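Local structure of C3-degrading proteinase (CppA protein) (3E0R) at residues A[103-109]-A[121-125]; A[48-54]-A[147-151]; A[88-93]-A[138-142]; A[21-25]-A[39-44]; A[16-20]-A[114-118]. The protein probably degrades complement component C3 in Streptococcus pneumoniae, and contains two regions related to the glyoxalase clan. One frame throughout, in Å; residues are numbered along the deposited sequence.

Interaction 1: residues A[103-109]-A[121-125]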
# COMPACT_ATOMS: atom_id res chain seq x y z
N GLY A 103 -1.57 -19.55 -9.33
CA GLY A 103 -2.82 -19.42 -10.07
C GLY A 103 -2.67 -19.67 -11.56
O GLY A 103 -1.72 -20.33 -12.01
N GLN A 104 -3.62 -19.12 -12.31
CA GLN A 104 -3.57 -19.10 -13.78
C GLN A 104 -2.19 -18.73 -14.34
O GLN A 104 -1.56 -19.55 -15.01
CB GLN A 104 -4.63 -18.12 -14.36
CG GLN A 104 -4.79 -18.20 -15.90
CD GLN A 104 -5.77 -17.17 -16.50
OE1 GLN A 104 -5.90 -16.04 -16.03
NE2 GLN A 104 -6.44 -17.58 -17.60
N ASN A 105 -1.73 -17.51 -14.08
CA ASN A 105 -0.52 -17.00 -14.77
C ASN A 105 0.84 -17.40 -14.16
O ASN A 105 1.84 -17.49 -14.89
CB ASN A 105 -0.58 -15.48 -14.93
CG ASN A 105 -1.83 -15.00 -15.65
OD1 ASN A 105 -2.21 -13.85 -15.50
ND2 ASN A 105 -2.46 -15.88 -16.44
N GLY A 106 0.88 -17.64 -12.85
CA GLY A 106 2.13 -18.09 -12.23
C GLY A 106 2.06 -18.28 -10.72
O GLY A 106 0.99 -18.39 -10.14
N TYR A 107 3.22 -18.31 -10.10
CA TYR A 107 3.29 -18.36 -8.66
C TYR A 107 2.91 -16.98 -8.03
O TYR A 107 2.82 -15.92 -8.70
CB TYR A 107 4.65 -18.90 -8.20
CG TYR A 107 4.87 -20.35 -8.64
CD1 TYR A 107 4.40 -21.44 -7.86
CD2 TYR A 107 5.52 -20.64 -9.86
CE1 TYR A 107 4.62 -22.79 -8.30
CE2 TYR A 107 5.73 -21.97 -10.30
CZ TYR A 107 5.28 -23.04 -9.52
OH TYR A 107 5.49 -24.34 -9.98
N ALA A 108 2.61 -17.05 -6.75
CA ALA A 108 2.30 -15.85 -5.98
C ALA A 108 2.73 -16.16 -4.57
O ALA A 108 2.91 -17.34 -4.22
CB ALA A 108 0.83 -15.56 -6.04
N PHE A 109 2.94 -15.14 -3.77
CA PHE A 109 3.23 -15.41 -2.36
C PHE A 109 2.78 -14.32 -1.44
O PHE A 109 2.50 -13.22 -1.88
CB PHE A 109 4.73 -15.78 -2.14
CG PHE A 109 5.66 -14.67 -2.37
CD1 PHE A 109 6.07 -13.87 -1.31
CD2 PHE A 109 6.13 -14.38 -3.67
CE1 PHE A 109 6.92 -12.80 -1.51
CE2 PHE A 109 6.98 -13.32 -3.89
CZ PHE A 109 7.38 -12.52 -2.80
N ILE A 121 2.13 -10.72 -3.30
CA ILE A 121 2.70 -10.44 -4.63
C ILE A 121 2.23 -11.52 -5.59
O ILE A 121 2.46 -12.70 -5.35
CB ILE A 121 4.24 -10.42 -4.65
CG1 ILE A 121 4.75 -9.52 -3.52
CG2 ILE A 121 4.78 -9.94 -6.04
CD1 ILE A 121 5.90 -8.59 -3.98
N HIS A 122 1.59 -11.10 -6.67
CA HIS A 122 0.96 -12.02 -7.57
C HIS A 122 0.99 -11.44 -8.96
O HIS A 122 1.43 -10.34 -9.17
CB HIS A 122 -0.48 -12.31 -7.11
CG HIS A 122 -1.44 -11.21 -7.44
ND1 HIS A 122 -2.17 -11.18 -8.61
CD2 HIS A 122 -1.78 -10.09 -6.76
CE1 HIS A 122 -2.90 -10.08 -8.65
NE2 HIS A 122 -2.67 -9.39 -7.55
N ALA A 123 0.48 -12.19 -9.93
CA ALA A 123 0.52 -11.79 -11.32
C ALA A 123 -0.80 -12.08 -12.04
O ALA A 123 -0.80 -12.20 -13.28
CB ALA A 123 1.67 -12.50 -12.00
N GLU A 124 -1.91 -12.18 -11.29
CA GLU A 124 -3.18 -12.73 -11.78
C GLU A 124 -4.12 -11.61 -12.17
O GLU A 124 -4.06 -10.52 -11.58
CB GLU A 124 -3.89 -13.58 -10.72
CG GLU A 124 -3.16 -14.83 -10.20
CD GLU A 124 -2.60 -15.77 -11.31
OE1 GLU A 124 -3.17 -15.89 -12.45
OE2 GLU A 124 -1.54 -16.38 -11.00
N ASP A 125 -4.98 -11.88 -13.15
CA ASP A 125 -6.07 -10.94 -13.49
C ASP A 125 -7.23 -11.12 -12.49
O ASP A 125 -8.17 -10.33 -12.43
CB ASP A 125 -6.57 -11.12 -14.93
CG ASP A 125 -5.44 -11.38 -15.92
OD1 ASP A 125 -5.24 -10.56 -16.84
OD2 ASP A 125 -4.77 -12.43 -15.78
O HOH W 1 -4.48 -14.71 -18.06
O HOH W 2 0.64 -15.01 -9.39
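The F109 ring carries CB of I121 over one face, with CZ of F109 4.1 Å from CG1 of I121; the two side chains run side by side and point the same way. The carboxylate of E124 is the other flat group, its oxygens directed at the backbone N-H groups of N105 and G106. OE1 of E124 accepts from N of N105 at 2.7 Å in a nearly straight bond (173°) on its syn lone pair. OE2 takes a longer, weak bond from N of G106. The chain of E124 reaches this place because it bends at chi2 (-49°), bringing the carboxylate up to that backbone. The imidazole of H122 in turn accepts from N of E124 through ND1, at 2.9 Å, so a second-shell ring steadies the glutamate's backbone. Beyond the turn the two strands pair as a beta hairpin, N of F109 and O of I121 lying 2.9 Å apart and the return bond being just as short. Helix 84-91 packs on F109 through I87 and L91. A buried carboxylate that receives one short bond and one weak one from successive peptide N-H groups draws on their dipoles, which would probably stabilise its negative charge.

Interaction 2: residues A[48-54]-A[147-151]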
# COMPACT_ATOMS: atom_id res chain seq x y z
N ASP A 48 8.57 1.45 -9.41
CA ASP A 48 9.14 0.42 -10.30
C ASP A 48 9.96 1.11 -11.38
O ASP A 48 10.45 2.24 -11.18
CB ASP A 48 8.03 -0.54 -10.84
CG ASP A 48 6.92 0.19 -11.63
OD1 ASP A 48 7.19 1.29 -12.14
OD2 ASP A 48 5.78 -0.32 -11.71
N GLN A 49 10.15 0.47 -12.52
CA GLN A 49 11.01 1.03 -13.54
C GLN A 49 10.29 2.00 -14.39
O GLN A 49 10.90 2.60 -15.22
CB GLN A 49 11.57 0.02 -14.50
CG GLN A 49 11.74 -1.32 -13.96
CD GLN A 49 13.16 -1.62 -13.57
OE1 GLN A 49 13.86 -0.75 -12.96
NE2 GLN A 49 13.60 -2.87 -13.86
N THR A 50 8.99 2.16 -14.20
CA THR A 50 8.26 3.29 -14.84
C THR A 50 8.70 4.63 -14.23
O THR A 50 8.59 5.70 -14.85
CB THR A 50 6.75 3.12 -14.70
OG1 THR A 50 6.37 3.35 -13.33
CG2 THR A 50 6.34 1.72 -15.18
N GLY A 51 9.21 4.55 -13.01
CA GLY A 51 9.74 5.70 -12.35
C GLY A 51 8.66 6.42 -11.61
O GLY A 51 8.90 7.51 -11.11
N LEU A 52 7.47 5.82 -11.54
CA LEU A 52 6.30 6.40 -10.90
C LEU A 52 6.18 5.88 -9.50
O LEU A 52 6.36 4.70 -9.28
CB LEU A 52 5.01 6.06 -11.65
CG LEU A 52 4.84 6.57 -13.08
CD1 LEU A 52 3.64 5.85 -13.72
CD2 LEU A 52 4.70 8.11 -13.19
N GLU A 53 5.87 6.78 -8.56
CA GLU A 53 5.67 6.46 -7.19
C GLU A 53 4.38 5.64 -7.04
O GLU A 53 3.33 6.05 -7.50
CB GLU A 53 5.59 7.77 -6.36
CG GLU A 53 5.36 7.60 -4.87
CD GLU A 53 5.30 8.93 -4.08
OE1 GLU A 53 6.33 9.27 -3.48
OE2 GLU A 53 4.24 9.63 -4.00
N LYS A 54 4.48 4.53 -6.31
CA LYS A 54 3.35 3.65 -6.03
C LYS A 54 3.13 3.33 -4.53
O LYS A 54 2.05 2.94 -4.15
CB LYS A 54 3.49 2.38 -6.90
CG LYS A 54 3.70 2.78 -8.37
CD LYS A 54 3.33 1.78 -9.35
CE LYS A 54 3.45 2.34 -10.80
NZ LYS A 54 3.49 1.25 -11.81
N SER A 147 14.81 -6.79 -9.85
CA SER A 147 13.96 -5.62 -9.90
C SER A 147 12.66 -5.90 -10.64
O SER A 147 12.69 -6.47 -11.72
CB SER A 147 14.72 -4.44 -10.49
OG SER A 147 15.53 -3.86 -9.46
N LEU A 148 11.54 -5.54 -10.00
CA LEU A 148 10.21 -5.60 -10.63
C LEU A 148 10.18 -4.49 -11.65
O LEU A 148 10.35 -3.33 -11.30
CB LEU A 148 9.06 -5.42 -9.62
CG LEU A 148 8.80 -6.56 -8.63
CD1 LEU A 148 7.67 -6.20 -7.67
CD2 LEU A 148 8.53 -7.93 -9.31
N SER A 149 9.96 -4.86 -12.91
CA SER A 149 9.89 -3.87 -13.99
C SER A 149 8.63 -3.01 -13.95
O SER A 149 8.74 -1.79 -14.02
CB SER A 149 10.06 -4.52 -15.37
OG SER A 149 8.85 -5.14 -15.76
N LYS A 150 7.46 -3.66 -13.84
CA LYS A 150 6.14 -3.03 -13.67
C LYS A 150 5.24 -3.79 -12.65
O LYS A 150 5.05 -5.00 -12.70
CB LYS A 150 5.43 -2.83 -15.01
CG LYS A 150 3.89 -2.84 -15.03
CD LYS A 150 3.22 -1.62 -14.41
CE LYS A 150 1.78 -1.40 -14.88
NZ LYS A 150 0.80 -2.38 -14.35
N PHE A 151 4.69 -3.03 -11.71
CA PHE A 151 3.66 -3.51 -10.78
C PHE A 151 2.65 -2.39 -10.46
O PHE A 151 2.89 -1.20 -10.70
CB PHE A 151 4.28 -4.14 -9.49
CG PHE A 151 4.93 -3.14 -8.56
CD1 PHE A 151 4.18 -2.43 -7.63
CD2 PHE A 151 6.30 -2.92 -8.58
CE1 PHE A 151 4.75 -1.50 -6.80
CE2 PHE A 151 6.89 -1.98 -7.74
CZ PHE A 151 6.12 -1.27 -6.87
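D48 lays its side chain over the F151 ring, CB of D48 standing 3.6 Å from CE2 of F151 and OD2 lying above one face, offset toward the rim. D48 also begins a type I beta turn that ends at G51, and its OD1 accepts from the backbone N of T50, which makes an Asx turn; OG1 of T50 donates to the same OD1 and itself accepts from N of L52 in an ST turn. The torsion of D48 places CG between its own N and carbonyl carbon (chi1 58°). OD1 faces the turn, while OD2 takes F151, where strand 151-159 begins, and K54. OD2 receives N of F151 at 2.9 Å on its anti side, in an almost straight bond of 171°. NZ of K54 meets the same oxygen on its syn side, from the opposite face of the carboxylate plane, as a salt bridge of 2.8 Å. Two donors on each oxygen thus fix the rotation of the carboxylate. Next to D48, N of Q49 bonds to O of S149 at 3.1 Å, while CG of Q49 lies alongside that oxygen. K150 directs its own ammonium to E152. The extended chain of K54 ends with NZ 2.8 Å from O of F151, nearly in line with that carbonyl.

Interaction 3: residues A[88-93]-A[138-142]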
# COMPACT_ATOMS: atom_id res chain seq x y z
N GLU A 88 9.12 -15.34 -9.69
CA GLU A 88 9.95 -16.52 -9.54
C GLU A 88 11.41 -16.12 -9.33
O GLU A 88 12.16 -16.86 -8.69
CB GLU A 88 9.81 -17.44 -10.77
CG GLU A 88 8.34 -17.82 -11.09
CD GLU A 88 8.18 -18.99 -12.08
OE1 GLU A 88 9.17 -19.43 -12.75
OE2 GLU A 88 7.03 -19.47 -12.20
N GLY A 89 11.80 -14.97 -9.87
CA GLY A 89 13.13 -14.42 -9.64
C GLY A 89 13.31 -14.04 -8.18
O GLY A 89 14.32 -14.39 -7.55
N ILE A 90 12.33 -13.31 -7.66
CA ILE A 90 12.27 -12.94 -6.25
C ILE A 90 12.36 -14.18 -5.35
O ILE A 90 13.18 -14.21 -4.43
CB ILE A 90 10.96 -12.15 -5.89
CG1 ILE A 90 10.89 -10.81 -6.62
CG2 ILE A 90 10.85 -11.87 -4.38
CD1 ILE A 90 9.41 -10.26 -6.54
N LEU A 91 11.55 -15.21 -5.62
CA LEU A 91 11.53 -16.42 -4.77
C LEU A 91 12.86 -17.20 -4.83
O LEU A 91 13.32 -17.75 -3.82
CB LEU A 91 10.34 -17.28 -5.14
CG LEU A 91 9.00 -16.69 -4.69
CD1 LEU A 91 7.83 -17.34 -5.43
CD2 LEU A 91 8.81 -16.76 -3.14
N SER A 92 13.51 -17.18 -6.01
CA SER A 92 14.84 -17.79 -6.16
C SER A 92 15.87 -17.18 -5.20
O SER A 92 16.90 -17.79 -4.95
CB SER A 92 15.35 -17.68 -7.62
OG SER A 92 15.77 -16.38 -7.93
N LYS A 93 15.58 -16.00 -4.66
CA LYS A 93 16.54 -15.28 -3.82
C LYS A 93 16.19 -15.19 -2.33
O LYS A 93 17.07 -14.91 -1.52
CB LYS A 93 16.78 -13.87 -4.39
CG LYS A 93 17.48 -13.84 -5.74
CD LYS A 93 18.99 -14.13 -5.62
CE LYS A 93 19.65 -14.40 -6.99
NZ LYS A 93 19.30 -15.74 -7.61
N GLU A 138 11.86 -25.44 -5.77
CA GLU A 138 13.08 -24.67 -5.98
C GLU A 138 12.84 -23.87 -7.25
O GLU A 138 12.26 -24.38 -8.21
CB GLU A 138 14.28 -25.60 -6.15
CG GLU A 138 14.45 -26.64 -5.03
CD GLU A 138 15.56 -27.62 -5.31
OE1 GLU A 138 16.35 -27.38 -6.25
OE2 GLU A 138 15.67 -28.65 -4.60
N PHE A 139 13.28 -22.61 -7.24
CA PHE A 139 13.03 -21.68 -8.35
C PHE A 139 14.32 -21.27 -9.07
O PHE A 139 15.29 -20.84 -8.44
CB PHE A 139 12.29 -20.43 -7.84
CG PHE A 139 10.87 -20.71 -7.39
CD1 PHE A 139 9.84 -20.81 -8.32
CD2 PHE A 139 10.57 -20.89 -6.04
CE1 PHE A 139 8.54 -21.07 -7.92
CE2 PHE A 139 9.27 -21.14 -5.62
CZ PHE A 139 8.25 -21.23 -6.57
N GLN A 140 14.32 -21.44 -10.39
CA GLN A 140 15.45 -21.02 -11.23
C GLN A 140 15.11 -19.71 -11.90
O GLN A 140 13.97 -19.24 -11.84
CB GLN A 140 15.79 -22.10 -12.27
CG GLN A 140 16.69 -23.21 -11.72
CD GLN A 140 16.61 -24.49 -12.51
OE1 GLN A 140 16.05 -25.48 -12.04
NE2 GLN A 140 17.16 -24.47 -13.73
N THR A 141 16.11 -19.10 -12.52
CA THR A 141 15.93 -17.78 -13.11
C THR A 141 17.01 -17.49 -14.15
O THR A 141 18.21 -17.57 -13.86
CB THR A 141 15.83 -16.67 -11.99
OG1 THR A 141 15.38 -15.43 -12.56
CG2 THR A 141 17.16 -16.45 -11.28
N ASP A 142 16.56 -17.21 -15.38
CA ASP A 142 17.43 -16.67 -16.44
C ASP A 142 17.43 -15.13 -16.43
O ASP A 142 18.07 -14.53 -17.27
CB ASP A 142 16.98 -17.19 -17.81
CG ASP A 142 17.19 -18.69 -17.99
OD1 ASP A 142 16.91 -19.47 -17.05
OD2 ASP A 142 17.62 -19.11 -19.08
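The C-terminal part of helix 84-91 is met here by the extended loop that leads from strand 131-132 toward strand 151-159, a packing of helix against loop with no hydrogen bond between the two segments. F139 carries it. Its ring lies against L91, with CD2 of F139 3.7 Å from CB of L91, and the two side chains run alongside each other in the same direction. That CB makes an off-centre CH-pi contact, 4.2 Å from the ring centroid and 30° off the normal. CD1 of L91 stands over the same ring nearer its rim, while CB of E88 approaches obliquely at CD1 of F139. Y107, from strand 107-112, meets the F139 ring edge-to-face, so the phenyl group is held between helix and hairpin. The backbone O of F139 comes 3.3 Å from CB of S92. CG2 of T141 packs on OG of S92 at 3.6 Å, and OG1 of T141 lies 3.8 Å from CA of G89. Apolar contact therefore does most of the joining, while the helix keeps backbone bonds of its own, such as that from N of S92 to O of E88. The whole is a piece of alpha/beta packing: helix 84-91 rests on strand 107-112, and the irregular loop is laid against the helix.

Interaction 4: residues A[21-25]-A[39-44]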
# COMPACT_ATOMS: atom_id res chain seq x y z
N ARG A 21 14.07 2.25 9.28
CA ARG A 21 14.20 2.50 7.85
C ARG A 21 14.98 1.42 7.11
O ARG A 21 14.51 0.89 6.09
CB ARG A 21 14.91 3.83 7.60
CG ARG A 21 14.45 4.46 6.32
CD ARG A 21 15.59 5.02 5.55
NE ARG A 21 15.08 5.85 4.45
CZ ARG A 21 14.62 7.09 4.60
NH1 ARG A 21 14.57 7.67 5.80
NH2 ARG A 21 14.21 7.76 3.55
N LYS A 22 16.18 1.13 7.57
CA LYS A 22 17.02 0.18 6.86
C LYS A 22 16.29 -1.17 6.77
O LYS A 22 16.32 -1.80 5.73
CB LYS A 22 18.40 0.05 7.53
CG LYS A 22 19.40 -0.67 6.67
CD LYS A 22 20.01 0.28 5.66
CE LYS A 22 20.32 -0.38 4.33
NZ LYS A 22 20.51 0.63 3.22
N LEU A 23 15.63 -1.60 7.85
CA LEU A 23 14.84 -2.83 7.83
C LEU A 23 13.83 -2.83 6.70
O LEU A 23 13.76 -3.77 5.91
CB LEU A 23 14.06 -3.02 9.14
CG LEU A 23 14.59 -3.91 10.24
CD1 LEU A 23 13.62 -3.91 11.43
CD2 LEU A 23 14.84 -5.32 9.70
N ASN A 24 13.02 -1.77 6.67
CA ASN A 24 11.95 -1.63 5.68
C ASN A 24 12.52 -1.52 4.26
O ASN A 24 11.99 -2.12 3.32
CB ASN A 24 11.01 -0.47 6.07
CG ASN A 24 10.08 -0.82 7.23
OD1 ASN A 24 8.93 -1.16 7.01
ND2 ASN A 24 10.60 -0.82 8.47
N GLU A 25 13.62 -0.79 4.11
CA GLU A 25 14.31 -0.70 2.80
C GLU A 25 14.76 -2.06 2.30
O GLU A 25 14.58 -2.42 1.15
CB GLU A 25 15.59 0.13 2.91
CG GLU A 25 15.44 1.60 3.17
CD GLU A 25 16.77 2.35 2.95
OE1 GLU A 25 17.85 1.77 3.19
OE2 GLU A 25 16.74 3.53 2.54
N GLU A 39 14.69 9.88 -2.19
CA GLU A 39 15.22 9.54 -0.91
C GLU A 39 15.30 10.80 -0.10
O GLU A 39 16.34 11.46 -0.01
CB GLU A 39 16.55 8.82 -1.05
CG GLU A 39 16.40 7.30 -0.95
CD GLU A 39 16.30 6.84 0.50
OE1 GLU A 39 15.45 7.42 1.23
OE2 GLU A 39 17.07 5.94 0.92
N GLU A 40 14.14 11.15 0.46
CA GLU A 40 14.07 12.20 1.44
C GLU A 40 14.38 11.58 2.81
O GLU A 40 14.48 10.37 2.94
CB GLU A 40 12.71 12.91 1.39
CG GLU A 40 12.82 14.34 0.87
CD GLU A 40 13.69 15.20 1.79
OE1 GLU A 40 14.86 15.44 1.45
OE2 GLU A 40 13.20 15.59 2.87
N SER A 41 14.55 12.42 3.81
CA SER A 41 14.84 11.96 5.18
C SER A 41 13.59 11.50 5.94
O SER A 41 13.66 10.60 6.77
CB SER A 41 15.51 13.07 5.98
OG SER A 41 16.68 13.55 5.34
N ALA A 42 12.47 12.16 5.68
CA ALA A 42 11.19 11.78 6.28
C ALA A 42 10.69 10.47 5.66
O ALA A 42 10.11 9.63 6.35
CB ALA A 42 10.15 12.91 6.08
N PHE A 43 10.94 10.29 4.37
CA PHE A 43 10.36 9.17 3.66
C PHE A 43 11.07 8.63 2.40
O PHE A 43 11.83 9.29 1.66
CB PHE A 43 8.86 9.42 3.37
CG PHE A 43 8.56 10.54 2.38
CD1 PHE A 43 9.07 10.51 1.06
CD2 PHE A 43 7.71 11.57 2.74
CE1 PHE A 43 8.78 11.52 0.14
CE2 PHE A 43 7.39 12.60 1.80
CZ PHE A 43 7.93 12.57 0.51
N LEU A 44 10.75 7.37 2.18
CA LEU A 44 11.14 6.63 1.05
C LEU A 44 9.94 6.52 0.06
O LEU A 44 8.81 6.05 0.38
CB LEU A 44 11.64 5.28 1.58
CG LEU A 44 12.09 4.23 0.58
CD1 LEU A 44 13.25 4.69 -0.30
CD2 LEU A 44 12.39 2.95 1.36
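R21 reaches from the first turn of helix 21-31 to the bend that links strands 35-39 and 43-47, E39 and the backbone of residues 40-41 receiving it. From CB the chain runs through CG and CD, bent at chi2 (-137°), toward NE, which forms a 3.4 Å salt bridge with OE2 of E25 one helical turn on. At CZ the group divides. NH1 donates to O of S41 at 3.2 Å, with the acceptor in the guanidinium plane, although the nitrogen stands well above the plane of that carbonyl. NH2 serves two acceptors 2.7 Å away: O of E40, nearly in line with its C=O, and OE1 of E39 in a salt bridge. Both bonds are bent, at 131° and 134°, and both acceptors are tilted from the guanidinium plane. OE2 of E25 and OE2 of E39 stand only 2.9 Å apart, a probably unfavourable closeness that R21 may offset, as may K22, bonded to OE1 of E25. CG of E25 packs on CD2 of L44. Helix 21-31 is thereby tied to the hairpin at the edge of the eight-stranded sheet, where A42 and L44 continue the backbone pairing to strand 53-59.

Interaction 5: residues A[16-20]-A[114-118]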
# COMPACT_ATOMS: atom_id res chain seq x y z
N LEU A 16 2.60 3.86 4.35
CA LEU A 16 2.73 3.01 5.52
C LEU A 16 3.82 3.60 6.43
O LEU A 16 4.90 3.98 5.97
CB LEU A 16 3.09 1.57 5.11
CG LEU A 16 2.12 0.87 4.14
CD1 LEU A 16 2.57 -0.59 3.88
CD2 LEU A 16 0.62 0.87 4.64
N LYS A 17 3.52 3.69 7.72
CA LYS A 17 4.52 4.06 8.71
C LYS A 17 5.51 2.90 8.96
O LYS A 17 5.11 1.72 9.01
CB LYS A 17 3.85 4.58 9.97
CG LYS A 17 3.08 5.81 9.68
CD LYS A 17 2.26 6.29 10.87
CE LYS A 17 3.09 7.03 11.95
NZ LYS A 17 2.53 6.90 13.32
N ALA A 18 6.80 3.27 9.04
CA ALA A 18 7.94 2.34 9.16
C ALA A 18 8.70 2.73 10.40
O ALA A 18 8.87 3.91 10.67
CB ALA A 18 8.85 2.46 7.96
N ASN A 19 9.15 1.75 11.19
CA ASN A 19 9.96 2.00 12.39
C ASN A 19 11.43 2.12 12.02
O ASN A 19 11.99 3.20 12.04
CB ASN A 19 9.72 0.92 13.47
CG ASN A 19 10.64 1.09 14.73
OD1 ASN A 19 11.43 2.03 14.85
ND2 ASN A 19 10.50 0.16 15.66
N ASN A 20 12.06 1.00 11.71
CA ASN A 20 13.44 1.03 11.26
C ASN A 20 13.49 1.17 9.76
O ASN A 20 13.00 0.31 9.04
CB ASN A 20 14.21 -0.21 11.70
CG ASN A 20 15.69 -0.05 11.51
OD1 ASN A 20 16.20 0.05 10.37
ND2 ASN A 20 16.40 0.03 12.62
N PRO A 114 8.55 -5.85 8.06
CA PRO A 114 9.05 -5.52 9.39
C PRO A 114 8.00 -4.88 10.32
O PRO A 114 8.18 -4.93 11.53
CB PRO A 114 10.16 -4.49 9.11
CG PRO A 114 10.52 -4.65 7.72
CD PRO A 114 9.38 -5.25 6.99
N GLU A 115 6.93 -4.27 9.77
CA GLU A 115 5.87 -3.69 10.63
C GLU A 115 4.61 -4.57 10.67
O GLU A 115 3.53 -4.14 11.12
CB GLU A 115 5.52 -2.28 10.17
CG GLU A 115 6.67 -1.40 9.87
CD GLU A 115 7.56 -1.14 11.04
OE1 GLU A 115 7.11 -1.13 12.23
OE2 GLU A 115 8.75 -0.91 10.74
N ASP A 116 4.80 -5.78 10.14
CA ASP A 116 3.81 -6.89 10.12
C ASP A 116 2.65 -6.59 9.20
O ASP A 116 1.53 -7.01 9.43
CB ASP A 116 3.28 -7.23 11.52
CG ASP A 116 4.36 -7.54 12.50
OD1 ASP A 116 5.06 -8.56 12.28
OD2 ASP A 116 4.50 -6.76 13.47
N ASP A 117 2.93 -5.85 8.15
CA ASP A 117 1.98 -5.65 7.10
C ASP A 117 2.08 -6.89 6.24
O ASP A 117 3.18 -7.33 5.90
CB ASP A 117 2.35 -4.38 6.35
CG ASP A 117 2.12 -3.11 7.19
OD1 ASP A 117 1.05 -3.06 7.87
OD2 ASP A 117 2.99 -2.15 7.15
N LEU A 118 0.94 -7.48 5.90
CA LEU A 118 0.89 -8.66 5.03
C LEU A 118 0.79 -8.21 3.59
O LEU A 118 -0.11 -7.44 3.23
CB LEU A 118 -0.31 -9.53 5.40
CG LEU A 118 -0.52 -10.91 4.76
CD1 LEU A 118 0.69 -11.87 4.83
CD2 LEU A 118 -1.67 -11.54 5.47
O HOH W 3 2.55 -0.07 9.12
O HOH W 4 8.03 -1.85 14.40
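A buried carboxylate-to-backbone contact links the end of strand 9-18 to the turn between strands 107-112 and 118-122, and so the two sheets of the chain. OE2 of E115 accepts from N of N19 at 2.7 Å in a nearly straight bond (170°), the donor standing well above the carboxylate plane. The glutamate chain is bent at chi2 (-61°), which carries CG to 3.6 Å from O of K17 and folds the carboxylate over CB of N19. N24, on helix 21-31, gives OE2 a second hydrogen bond through its side-chain amide, and a water bonds to OE1, so both oxygens have partners. Another water bridges the segments farther along, donating to O of K17 at 3.1 Å and to OD2 of D117 at 2.9 Å. The L16 and D117 side chains approach each other from opposite directions, CD1 of L16 ending 3.6 Å from that OD2. The other oxygen of D117 is taken by a salt bridge to K72, which would probably balance the buried charge. The junction lies against helix 21-31, whose N24 and F27 touch P114, while L16 also packs on L74 of strand 74-81 and on L196 of strand 196-203.

In the fold
The five contacts divide between the two mixed sheets of the chain and the passages joining them. Interactions 1 and 3 form one cluster, with centres about 14 Å apart, and touch through Y107 and F109 on one side and residues of helix 84-91 and F139 on the other. Interaction 2 meets that cluster through L148 and I90, at the loop entering strand 151-159. Interactions 4 and 5 share helix 21-31, their centres about 11 Å apart, with N24 at the point of touch. Interactions 2, 4 and 5 all reach the eight-stranded sheet. Along the chain, interaction 4 is nested within the loop closed by interaction 5, whereas interaction 5 crosses interactions 1, 2 and 3.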